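PDB 4PIT: ripening-associated protein from Musa acuminata, which binds mannose-containing glycans, here dimannose, as a lectin of the jacalin-related family. Local coordinates for residues 34-39 and 86-91; 79-84 and 105-110; 29-34 and 63-68. The protein carries 1 engineered substitution. All blocks are in the same frame, centred on the assembly; numbering follows the deposited sequence.

Contact 1 (34-39 and 86-91). With MAN (alpha-D-mannopyranose), chain G; MAN (alpha-D-mannopyranose), chain C.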
loop_
_atom_site.group_PDB
_atom_site.type_symbol
_atom_site.label_atom_id
_atom_site.label_comp_id
_atom_site.label_asym_id
_atom_site.label_seq_id
_atom_site.Cartn_x
_atom_site.Cartn_y
_atom_site.Cartn_z
ATOM N N GLY B 34 -11.598 -20.110 3.941
ATOM C CA GLY B 34 -11.482 -21.543 3.651
ATOM C C GLY B 34 -10.442 -21.650 2.562
ATOM O O GLY B 34 -9.273 -21.311 2.785
ATOM N N ASP B 35 -10.883 -22.005 1.339
ATOM C CA ASP B 35 -9.980 -21.952 0.182
ATOM C C ASP B 35 -9.555 -20.487 -0.034
ATOM O O ASP B 35 -8.410 -20.201 -0.398
ATOM C CB ASP B 35 -10.700 -22.429 -1.070
ATOM C CG ASP B 35 -10.957 -23.915 -1.213
ATOM O OD1 ASP B 35 -10.472 -24.684 -0.364
ATOM O OD2 ASP B 35 -11.667 -24.289 -2.155
ATOM N N VAL B 36 -10.516 -19.561 0.167
ATOM C CA VAL B 36 -10.269 -18.125 -0.017
ATOM C C VAL B 36 -10.782 -17.357 1.188
ATOM O O VAL B 36 -11.248 -17.966 2.158
ATOM C CB VAL B 36 -10.915 -17.593 -1.332
ATOM C CG1 VAL B 36 -10.323 -18.286 -2.559
ATOM C CG2 VAL B 36 -12.440 -17.704 -1.320
ATOM N N VAL B 37 -10.741 -16.022 1.117
ATOM C CA VAL B 37 -11.314 -15.204 2.189
ATOM C C VAL B 37 -12.772 -14.998 1.834
ATOM O O VAL B 37 -13.094 -14.354 0.827
ATOM C CB VAL B 37 -10.541 -13.876 2.349
ATOM C CG1 VAL B 37 -11.168 -13.033 3.466
ATOM C CG2 VAL B 37 -9.067 -14.140 2.669
ATOM N N ASP B 38 -13.669 -15.597 2.639
ATOM C CA ASP B 38 -15.099 -15.504 2.402
ATOM C C ASP B 38 -15.660 -14.168 2.819
ATOM O O ASP B 38 -16.589 -13.679 2.218
ATOM C CB ASP B 38 -15.802 -16.605 3.212
ATOM C CG ASP B 38 -15.484 -17.981 2.647
ATOM O OD1 ASP B 38 -14.398 -18.534 2.988
ATOM O OD2 ASP B 38 -16.272 -18.467 1.805
ATOM N N GLY B 39 -15.153 -13.610 3.906
ATOM C CA GLY B 39 -15.735 -12.381 4.383
ATOM C C GLY B 39 -15.071 -11.945 5.651
ATOM O O GLY B 39 -14.118 -12.581 6.124
ATOM N N ALA B 86 -14.008 -15.671 -10.211
ATOM C CA ALA B 86 -14.026 -14.340 -9.613
ATOM C C ALA B 86 -12.623 -13.958 -9.162
ATOM O O ALA B 86 -11.810 -14.839 -8.853
ATOM C CB ALA B 86 -14.972 -14.343 -8.407
ATOM N N VAL B 87 -12.347 -12.645 -9.122
ATOM C CA VAL B 87 -11.069 -12.118 -8.653
ATOM C C VAL B 87 -11.331 -11.701 -7.217
ATOM O O VAL B 87 -12.042 -10.711 -6.988
ATOM C CB VAL B 87 -10.582 -10.951 -9.550
ATOM C CG1 VAL B 87 -9.305 -10.325 -8.966
ATOM C CG2 VAL B 87 -10.326 -11.450 -10.977
ATOM N N VAL B 88 -10.783 -12.447 -6.259
ATOM C CA VAL B 88 -11.077 -12.190 -4.843
ATOM C C VAL B 88 -9.821 -12.267 -3.990
ATOM O O VAL B 88 -8.727 -12.551 -4.493
ATOM C CB VAL B 88 -12.118 -13.246 -4.334
ATOM C CG1 VAL B 88 -13.435 -13.187 -5.125
ATOM C CG2 VAL B 88 -11.523 -14.667 -4.345
ATOM N N LEU B 89 -9.967 -12.006 -2.688
ATOM C CA LEU B 89 -8.839 -12.185 -1.791
ATOM C C LEU B 89 -8.697 -13.668 -1.531
ATOM O O LEU B 89 -9.601 -14.296 -0.957
ATOM C CB LEU B 89 -9.065 -11.411 -0.481
ATOM C CG LEU B 89 -8.981 -9.896 -0.624
ATOM C CD1 LEU B 89 -9.698 -9.259 0.509
ATOM C CD2 LEU B 89 -7.502 -9.429 -0.706
ATOM N N GLY B 90 -7.593 -14.250 -1.995
ATOM C CA GLY B 90 -7.300 -15.656 -1.724
ATOM C C GLY B 90 -6.700 -15.890 -0.347
ATOM O O GLY B 90 -6.871 -16.960 0.252
ATOM N N LYS B 91 -5.959 -14.876 0.149
ATOM C CA LYS B 91 -5.302 -14.871 1.456
ATOM C C LYS B 91 -5.330 -13.467 2.003
ATOM O O LYS B 91 -5.168 -12.524 1.223
ATOM C CB LYS B 91 -3.843 -15.345 1.359
ATOM C CG LYS B 91 -3.658 -16.735 0.810
ATOM C CD LYS B 91 -2.239 -17.206 0.981
ATOM C CE LYS B 91 -2.126 -18.592 0.420
ATOM N NZ LYS B 91 -0.716 -19.093 0.505
HETATM C C1 MAN G . -14.067 -24.232 1.430
HETATM C C2 MAN G . -14.885 -24.136 2.713
HETATM C C3 MAN G . -16.048 -23.155 2.547
HETATM C C4 MAN G . -15.579 -21.804 2.008
HETATM C C5 MAN G . -14.762 -21.987 0.728
HETATM C C6 MAN G . -14.137 -20.696 0.229
HETATM O O2 MAN G . -14.019 -23.740 3.765
HETATM O O3 MAN G . -16.733 -22.960 3.778
HETATM O O4 MAN G . -16.727 -21.023 1.723
HETATM O O5 MAN G . -13.688 -22.915 0.969
HETATM O O6 MAN G . -13.238 -20.126 1.188
HETATM C C1 MAN C . -14.878 -25.114 -1.898
HETATM C C2 MAN C . -14.122 -25.510 -0.624
HETATM C C3 MAN C . -14.013 -27.030 -0.507
HETATM C C4 MAN C . -15.383 -27.686 -0.638
HETATM C C5 MAN C . -16.024 -27.229 -1.946
HETATM C C6 MAN C . -17.404 -27.788 -2.196
HETATM O O1 MAN C . -14.084 -25.368 -3.021
HETATM O O2 MAN C . -14.831 -24.969 0.483
HETATM O O3 MAN C . -13.391 -27.402 0.718
HETATM O O4 MAN C . -15.257 -29.105 -0.606
HETATM O O5 MAN C . -16.136 -25.795 -1.956
HETATM O O6 MAN C . -17.733 -27.697 -3.575
#
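The carboxylates of Asp35 and Asp38 are flat groups that present oxygens to bound mannose, while the planar peptides of Asp35 and Val36 aim their N-H bonds at the chain G sugar. Asp38 uses both oxygens: OD1 accepts a hydrogen bond from O6 of that sugar at 2.7 Å and OD2 one from its O4 at 2.6 Å. Asp35 N reaches the ring oxygen O5 at 3.0 Å in an almost straight bond (179°), and Val36 N gives a hydrogen to O6. Asp35 OD2 accepts a bond from O1 of the chain C mannose at 2.8 Å and also pairs with the Tyr83 hydroxyl. Behind the sugars, Val37 N meets Leu89 O at 2.9 Å, lying in the plane of that carbonyl. Val37 CB rests on Leu89 CB (4.0 Å), and Val36 CG1 faces Val88 CG2 (4.2 Å), tying the loop to the corner of strand 86-96 at Gly90. Residues 34-38 form the GXXXD motif of mannose-specific jacalin-related lectins. Since both oxygens of Asp38 accept from sugar hydroxyls, its carboxylate is probably ionised; O6 accepts from Val36 and donates to Asp38, so bonds to O4, O5 and O6 together fix how the mannose is turned.

Contact 2 (79-84 and 105-110). Engineered in segment 79-84: Thr84 (natural residue His). With MAN (alpha-D-mannopyranose), chain F; MAN (alpha-D-mannopyranose), chain C.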
loop_
_atom_site.group_PDB
_atom_site.type_symbol
_atom_site.label_atom_id
_atom_site.label_comp_id
_atom_site.label_asym_id
_atom_site.label_seq_id
_atom_site.Cartn_x
_atom_site.Cartn_y
_atom_site.Cartn_z
ATOM N N GLU B 79 -3.061 -12.127 -0.858
ATOM C CA GLU B 79 -2.992 -12.546 -2.246
ATOM C C GLU B 79 -4.310 -12.338 -2.923
ATOM O O GLU B 79 -5.357 -12.626 -2.320
ATOM C CB GLU B 79 -2.665 -14.038 -2.350
ATOM C CG GLU B 79 -1.383 -14.464 -1.667
ATOM C CD GLU B 79 -0.188 -14.599 -2.580
ATOM O OE1 GLU B 79 -0.381 -14.609 -3.816
ATOM O OE2 GLU B 79 0.939 -14.756 -2.055
ATOM N N VAL B 80 -4.266 -11.819 -4.152
ATOM C CA VAL B 80 -5.452 -11.653 -5.006
ATOM C C VAL B 80 -5.481 -12.868 -5.905
ATOM O O VAL B 80 -4.517 -13.112 -6.646
ATOM C CB VAL B 80 -5.444 -10.327 -5.782
ATOM C CG1 VAL B 80 -6.634 -10.257 -6.730
ATOM C CG2 VAL B 80 -5.455 -9.150 -4.801
ATOM N N ALA B 81 -6.561 -13.656 -5.820
ATOM C CA ALA B 81 -6.648 -14.935 -6.532
ATOM C C ALA B 81 -7.813 -15.009 -7.461
ATOM O O ALA B 81 -8.803 -14.307 -7.297
ATOM C CB ALA B 81 -6.773 -16.054 -5.520
ATOM N N ASN B 82 -7.716 -15.923 -8.436
ATOM C CA ASN B 82 -8.816 -16.252 -9.333
ATOM C C ASN B 82 -9.472 -17.455 -8.744
ATOM O O ASN B 82 -8.792 -18.457 -8.549
ATOM C CB ASN B 82 -8.266 -16.612 -10.716
ATOM C CG ASN B 82 -7.696 -15.442 -11.451
ATOM O OD1 ASN B 82 -8.315 -14.383 -11.531
ATOM N ND2 ASN B 82 -6.480 -15.600 -11.967
ATOM N N TYR B 83 -10.737 -17.367 -8.387
ATOM C CA TYR B 83 -11.406 -18.481 -7.734
ATOM C C TYR B 83 -12.862 -18.509 -8.159
ATOM O O TYR B 83 -13.570 -17.524 -8.017
ATOM C CB TYR B 83 -11.267 -18.336 -6.204
ATOM C CG TYR B 83 -11.867 -19.477 -5.411
ATOM C CD1 TYR B 83 -11.184 -20.682 -5.254
ATOM C CD2 TYR B 83 -13.084 -19.326 -4.749
ATOM C CE1 TYR B 83 -11.687 -21.696 -4.432
ATOM C CE2 TYR B 83 -13.608 -20.340 -3.962
ATOM C CZ TYR B 83 -12.900 -21.517 -3.795
ATOM O OH TYR B 83 -13.446 -22.500 -3.007
ATOM N N THR B 84 -13.310 -19.660 -8.698
ATOM C CA THR B 84 -14.678 -19.832 -9.234
ATOM C C THR B 84 -15.002 -18.768 -10.321
ATOM O O THR B 84 -16.161 -18.458 -10.567
ATOM C CB THR B 84 -15.766 -19.901 -8.117
ATOM O OG1 THR B 84 -15.980 -18.604 -7.518
ATOM C CG2 THR B 84 -15.440 -20.949 -7.044
ATOM N N GLY B 105 -6.620 -18.090 4.579
ATOM C CA GLY B 105 -6.991 -18.406 3.205
ATOM C C GLY B 105 -5.926 -19.304 2.603
ATOM O O GLY B 105 -4.781 -19.289 3.062
ATOM N N ASN B 106 -6.272 -20.061 1.557
ATOM C CA ASN B 106 -5.359 -21.066 1.010
ATOM C C ASN B 106 -5.125 -20.968 -0.489
ATOM O O ASN B 106 -4.555 -21.910 -1.072
ATOM C CB ASN B 106 -5.930 -22.462 1.335
ATOM C CG ASN B 106 -5.894 -22.813 2.808
ATOM O OD1 ASN B 106 -6.855 -23.336 3.375
ATOM N ND2 ASN B 106 -4.788 -22.532 3.463
ATOM N N THR B 107 -5.472 -19.842 -1.127
ATOM C CA THR B 107 -5.301 -19.720 -2.562
ATOM C C THR B 107 -4.376 -18.554 -2.886
ATOM O O THR B 107 -4.646 -17.404 -2.537
ATOM C CB THR B 107 -6.657 -19.583 -3.272
ATOM O OG1 THR B 107 -7.524 -20.658 -2.887
ATOM C CG2 THR B 107 -6.513 -19.578 -4.809
ATOM N N GLY B 108 -3.286 -18.876 -3.568
ATOM C CA GLY B 108 -2.321 -17.883 -3.982
ATOM C C GLY B 108 -2.728 -17.252 -5.289
ATOM O O GLY B 108 -3.631 -17.738 -5.987
ATOM N N GLY B 109 -2.046 -16.180 -5.639
ATOM C CA GLY B 109 -2.280 -15.500 -6.894
ATOM C C GLY B 109 -1.278 -14.384 -7.082
ATOM O O GLY B 109 -0.096 -14.639 -7.361
ATOM N N THR B 110 -1.749 -13.150 -6.948
ATOM C CA THR B 110 -0.878 -11.983 -7.070
ATOM C C THR B 110 -0.696 -11.422 -5.683
ATOM O O THR B 110 -1.683 -10.944 -5.112
ATOM C CB THR B 110 -1.482 -10.936 -8.015
ATOM O OG1 THR B 110 -1.747 -11.543 -9.290
ATOM C CG2 THR B 110 -0.553 -9.727 -8.215
HETATM C C1 MAN F . -18.670 -16.315 -7.588
HETATM C C2 MAN F . -20.171 -16.047 -7.559
HETATM C C3 MAN F . -20.812 -16.667 -8.801
HETATM C C4 MAN F . -20.179 -16.077 -10.061
HETATM C C5 MAN F . -18.658 -16.234 -10.029
HETATM C C6 MAN F . -17.957 -15.462 -11.130
HETATM O O1 MAN F . -18.419 -17.726 -7.428
HETATM O O2 MAN F . -20.405 -14.649 -7.657
HETATM O O3 MAN F . -22.203 -16.378 -8.810
HETATM O O4 MAN F . -20.693 -16.767 -11.201
HETATM O O5 MAN F . -18.121 -15.750 -8.781
HETATM O O6 MAN F . -18.322 -14.071 -11.148
HETATM C C1 MAN C . -14.878 -25.114 -1.898
HETATM C C2 MAN C . -14.122 -25.510 -0.624
HETATM C C3 MAN C . -14.013 -27.030 -0.507
HETATM C C4 MAN C . -15.383 -27.686 -0.638
HETATM C C5 MAN C . -16.024 -27.229 -1.946
HETATM C C6 MAN C . -17.404 -27.788 -2.196
HETATM O O1 MAN C . -14.084 -25.368 -3.021
HETATM O O2 MAN C . -14.831 -24.969 0.483
HETATM O O3 MAN C . -13.391 -27.402 0.718
HETATM O O4 MAN C . -15.257 -29.105 -0.606
HETATM O O5 MAN C . -16.136 -25.795 -1.956
HETATM O O6 MAN C . -17.733 -27.697 -3.575
HETATM O O HOH W 1 -5.072 -17.420 -8.277
#
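Val80 and Thr110 exchange two backbone hydrogen bonds as an antiparallel hydrogen-bonded pair: Val80 N to Thr110 O is 2.9 Å and nearly straight (177°), and Thr110 N returns to Val80 O at 2.8 Å, in that carbonyl plane. A third bond comes from a side chain. Glu79, bent at chi2 (-98°), lays OE1 2.9 Å from Gly109 N, which meets it from above the carboxylate plane. Water 1 extends the seam, accepting from Asn82 N and donating to Gly108 O at 2.7 Å. OG1 of engineered Thr84 accepts a hydrogen bond from O1 of the chain F mannose at 2.6 Å and itself donates to Tyr83 O. Among the apolar groups, Ala81 CB presses on Thr107 CG2 at 3.6 Å; Thr107 OG1 turns the other way, to the backbone oxygen of Asp35. Tyr83 CG is anti to its backbone N (chi1 -177°), carrying the hydroxyl toward the sugar site, where Asp35 is its partner, while Thr84 CG2 lies over one face of the ring, toward its rim, and Phe131 meets the ring edge-to-face. The 105-110 loop joins strand 73-83 where strand 110-116 begins, in one sheet of the beta-prism fold, beside the paired mannose pockets.

Contact 3 (29-34 and 63-68). With MAN (alpha-D-mannopyranose), chain G.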
loop_
_atom_site.group_PDB
_atom_site.type_symbol
_atom_site.label_atom_id
_atom_site.label_comp_id
_atom_site.label_asym_id
_atom_site.label_seq_id
_atom_site.Cartn_x
_atom_site.Cartn_y
_atom_site.Cartn_z
ATOM N N VAL B 29 -11.343 -7.779 14.431
ATOM C CA VAL B 29 -11.593 -8.164 13.060
ATOM C C VAL B 29 -11.709 -9.679 13.052
ATOM O O VAL B 29 -10.798 -10.345 13.524
ATOM C CB VAL B 29 -10.469 -7.648 12.116
ATOM C CG1 VAL B 29 -10.636 -8.188 10.694
ATOM C CG2 VAL B 29 -10.426 -6.106 12.092
ATOM N N LYS B 30 -12.768 -10.223 12.461
ATOM C CA LYS B 30 -12.942 -11.666 12.364
ATOM C C LYS B 30 -12.897 -11.992 10.904
ATOM O O LYS B 30 -13.761 -11.525 10.150
ATOM C CB LYS B 30 -14.282 -12.080 13.004
ATOM C CG LYS B 30 -14.495 -13.577 13.101
ATOM C CD LYS B 30 -15.826 -13.896 13.802
ATOM C CE LYS B 30 -15.814 -13.693 15.300
ATOM N NZ LYS B 30 -17.184 -13.906 15.864
ATOM N N ILE B 31 -11.864 -12.731 10.481
ATOM C CA ILE B 31 -11.704 -13.087 9.075
ATOM C C ILE B 31 -12.254 -14.492 8.867
ATOM O O ILE B 31 -11.793 -15.422 9.532
ATOM C CB ILE B 31 -10.208 -13.001 8.669
ATOM C CG1 ILE B 31 -9.667 -11.535 8.838
ATOM C CG2 ILE B 31 -9.996 -13.520 7.211
ATOM C CD1 ILE B 31 -8.085 -11.378 8.811
ATOM N N PHE B 32 -13.198 -14.666 7.912
ATOM C CA PHE B 32 -13.781 -15.984 7.590
ATOM C C PHE B 32 -13.109 -16.484 6.364
ATOM O O PHE B 32 -13.077 -15.775 5.347
ATOM C CB PHE B 32 -15.288 -15.900 7.356
ATOM C CG PHE B 32 -16.048 -15.477 8.589
ATOM C CD1 PHE B 32 -16.186 -14.129 8.906
ATOM C CD2 PHE B 32 -16.698 -16.424 9.376
ATOM C CE1 PHE B 32 -16.951 -13.731 10.015
ATOM C CE2 PHE B 32 -17.470 -16.028 10.483
ATOM C CZ PHE B 32 -17.557 -14.685 10.808
ATOM N N SER B 33 -12.517 -17.670 6.439
ATOM C CA SER B 33 -11.802 -18.162 5.278
ATOM C C SER B 33 -11.870 -19.656 5.145
ATOM O O SER B 33 -12.045 -20.380 6.137
ATOM C CB SER B 33 -10.328 -17.751 5.350
ATOM O OG SER B 33 -9.651 -18.351 6.447
ATOM N N GLY B 34 -11.598 -20.110 3.941
ATOM C CA GLY B 34 -11.482 -21.543 3.651
ATOM C C GLY B 34 -10.442 -21.650 2.562
ATOM O O GLY B 34 -9.273 -21.311 2.785
ATOM N N HIS B 63 -11.429 -16.553 12.098
ATOM C CA HIS B 63 -10.121 -16.308 12.704
ATOM C C HIS B 63 -10.148 -14.889 13.256
ATOM O O HIS B 63 -10.255 -13.931 12.477
ATOM C CB HIS B 63 -9.022 -16.484 11.651
ATOM C CG HIS B 63 -9.090 -17.803 10.949
ATOM N ND1 HIS B 63 -8.614 -18.959 11.550
ATOM C CD2 HIS B 63 -9.600 -18.114 9.733
ATOM C CE1 HIS B 63 -8.826 -19.934 10.672
ATOM N NE2 HIS B 63 -9.432 -19.482 9.573
ATOM N N GLU B 64 -10.065 -14.728 14.583
ATOM C CA GLU B 64 -10.224 -13.411 15.183
ATOM C C GLU B 64 -8.932 -12.740 15.539
ATOM O O GLU B 64 -7.980 -13.372 16.038
ATOM C CB GLU B 64 -11.080 -13.504 16.447
ATOM C CG GLU B 64 -12.018 -12.326 16.642
ATOM C CD GLU B 64 -13.093 -12.616 17.685
ATOM O OE1 GLU B 64 -13.110 -13.736 18.249
ATOM O OE2 GLU B 64 -13.919 -11.715 17.937
ATOM N N ILE B 65 -8.934 -11.427 15.335
ATOM C CA ILE B 65 -7.896 -10.507 15.742
ATOM C C ILE B 65 -8.552 -9.583 16.737
ATOM O O ILE B 65 -9.359 -8.743 16.329
ATOM C CB ILE B 65 -7.275 -9.725 14.554
ATOM C CG1 ILE B 65 -6.713 -10.696 13.494
ATOM C CG2 ILE B 65 -6.195 -8.728 15.067
ATOM C CD1 ILE B 65 -6.236 -9.967 12.195
ATOM N N VAL B 66 -8.299 -9.772 18.042
ATOM C CA VAL B 66 -8.917 -8.945 19.075
ATOM C C VAL B 66 -7.849 -8.017 19.595
ATOM O O VAL B 66 -6.867 -8.483 20.200
ATOM C CB VAL B 66 -9.548 -9.803 20.214
ATOM C CG1 VAL B 66 -10.306 -8.934 21.224
ATOM C CG2 VAL B 66 -10.467 -10.884 19.667
ATOM N N LEU B 67 -7.999 -6.718 19.343
ATOM C CA LEU B 67 -6.974 -5.758 19.754
ATOM C C LEU B 67 -6.939 -5.533 21.260
ATOM O O LEU B 67 -7.951 -5.183 21.866
ATOM C CB LEU B 67 -7.152 -4.420 19.025
ATOM C CG LEU B 67 -7.106 -4.522 17.492
ATOM C CD1 LEU B 67 -7.438 -3.148 16.858
ATOM C CD2 LEU B 67 -5.742 -5.031 17.018
ATOM N N GLN B 68 -5.748 -5.692 21.839
ATOM C CA GLN B 68 -5.541 -5.420 23.268
ATOM C C GLN B 68 -5.410 -3.895 23.479
ATOM O O GLN B 68 -5.287 -3.131 22.505
ATOM C CB GLN B 68 -4.293 -6.165 23.764
ATOM C CG GLN B 68 -4.405 -7.680 23.583
ATOM C CD GLN B 68 -3.065 -8.360 23.463
ATOM O OE1 GLN B 68 -2.640 -8.774 22.371
ATOM N NE2 GLN B 68 -2.380 -8.512 24.585
HETATM C C1 MAN G . -14.067 -24.232 1.430
HETATM C C2 MAN G . -14.885 -24.136 2.713
HETATM C C3 MAN G . -16.048 -23.155 2.547
HETATM C C4 MAN G . -15.579 -21.804 2.008
HETATM C C5 MAN G . -14.762 -21.987 0.728
HETATM C C6 MAN G . -14.137 -20.696 0.229
HETATM O O2 MAN G . -14.019 -23.740 3.765
HETATM O O3 MAN G . -16.733 -22.960 3.778
HETATM O O4 MAN G . -16.727 -21.023 1.723
HETATM O O5 MAN G . -13.688 -22.915 0.969
HETATM O O6 MAN G . -13.238 -20.126 1.188
HETATM O O HOH W 2 -9.914 -21.349 7.765
#
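Four backbone hydrogen bonds join residues 29-34 to residues 63-68, on strands 25-33 and 61-66, the segments antiparallel at 165°. Val29 and Ile65 form one hydrogen-bonded pair, with Ile65 N approaching Val29 O at 2.8 Å nearly along the C=O axis. Ile31 and His63 form the other: Ile31 N to His63 O is close to straight, but His63 N reaches Ile31 O at 2.8 Å with a bent angle of 135°. On the face of Ile31 and Ile65, the two CD1 methyls meet at 4.1 Å as the side chains cross obliquely, backed by Phe94 of strand 86-96. His63 projects on that face too; Ser33 OG sits at the edge of its imidazole, 3.3 Å from CD2. Water 2 lies in the ring plane, 2.6 Å from His63 NE2, and donates to Ser33 O. Phe104 stacks on the imidazole from strand 100-104. On the other face, Lys30 and Glu64 form a non-hydrogen-bonded pair, and Lys30 CE passes 3.8 Å from Glu64 CD. Lys30 NZ remains 4.4 Å from Glu64 OE2, too far for a salt bridge, so their opposite charges probably add only mild attraction beside the backbone bonds and the Ile31-Ile65 contact.

Contact 3 lies within one antiparallel sheet of the prism, joining neighbouring strands 25-33 and 61-66; contact 2 lies in another, where strand 73-83 meets the chain leading into strand 110-116. Contact 1 spans the two, from the start of strand 37-46 to strand 86-96. Its centre is about 6 Å from that of contact 2 and about 14 Å from that of contact 3, which are themselves about 19 Å apart. Along the chain contact 3 closes before contact 2 opens, while contact 1 crosses both and shares Gly34 with contact 3. Strand 25-33 therefore leads directly into the mannose-binding loop, which strand 86-96 of the other sheet contacts through Val36 and Val37.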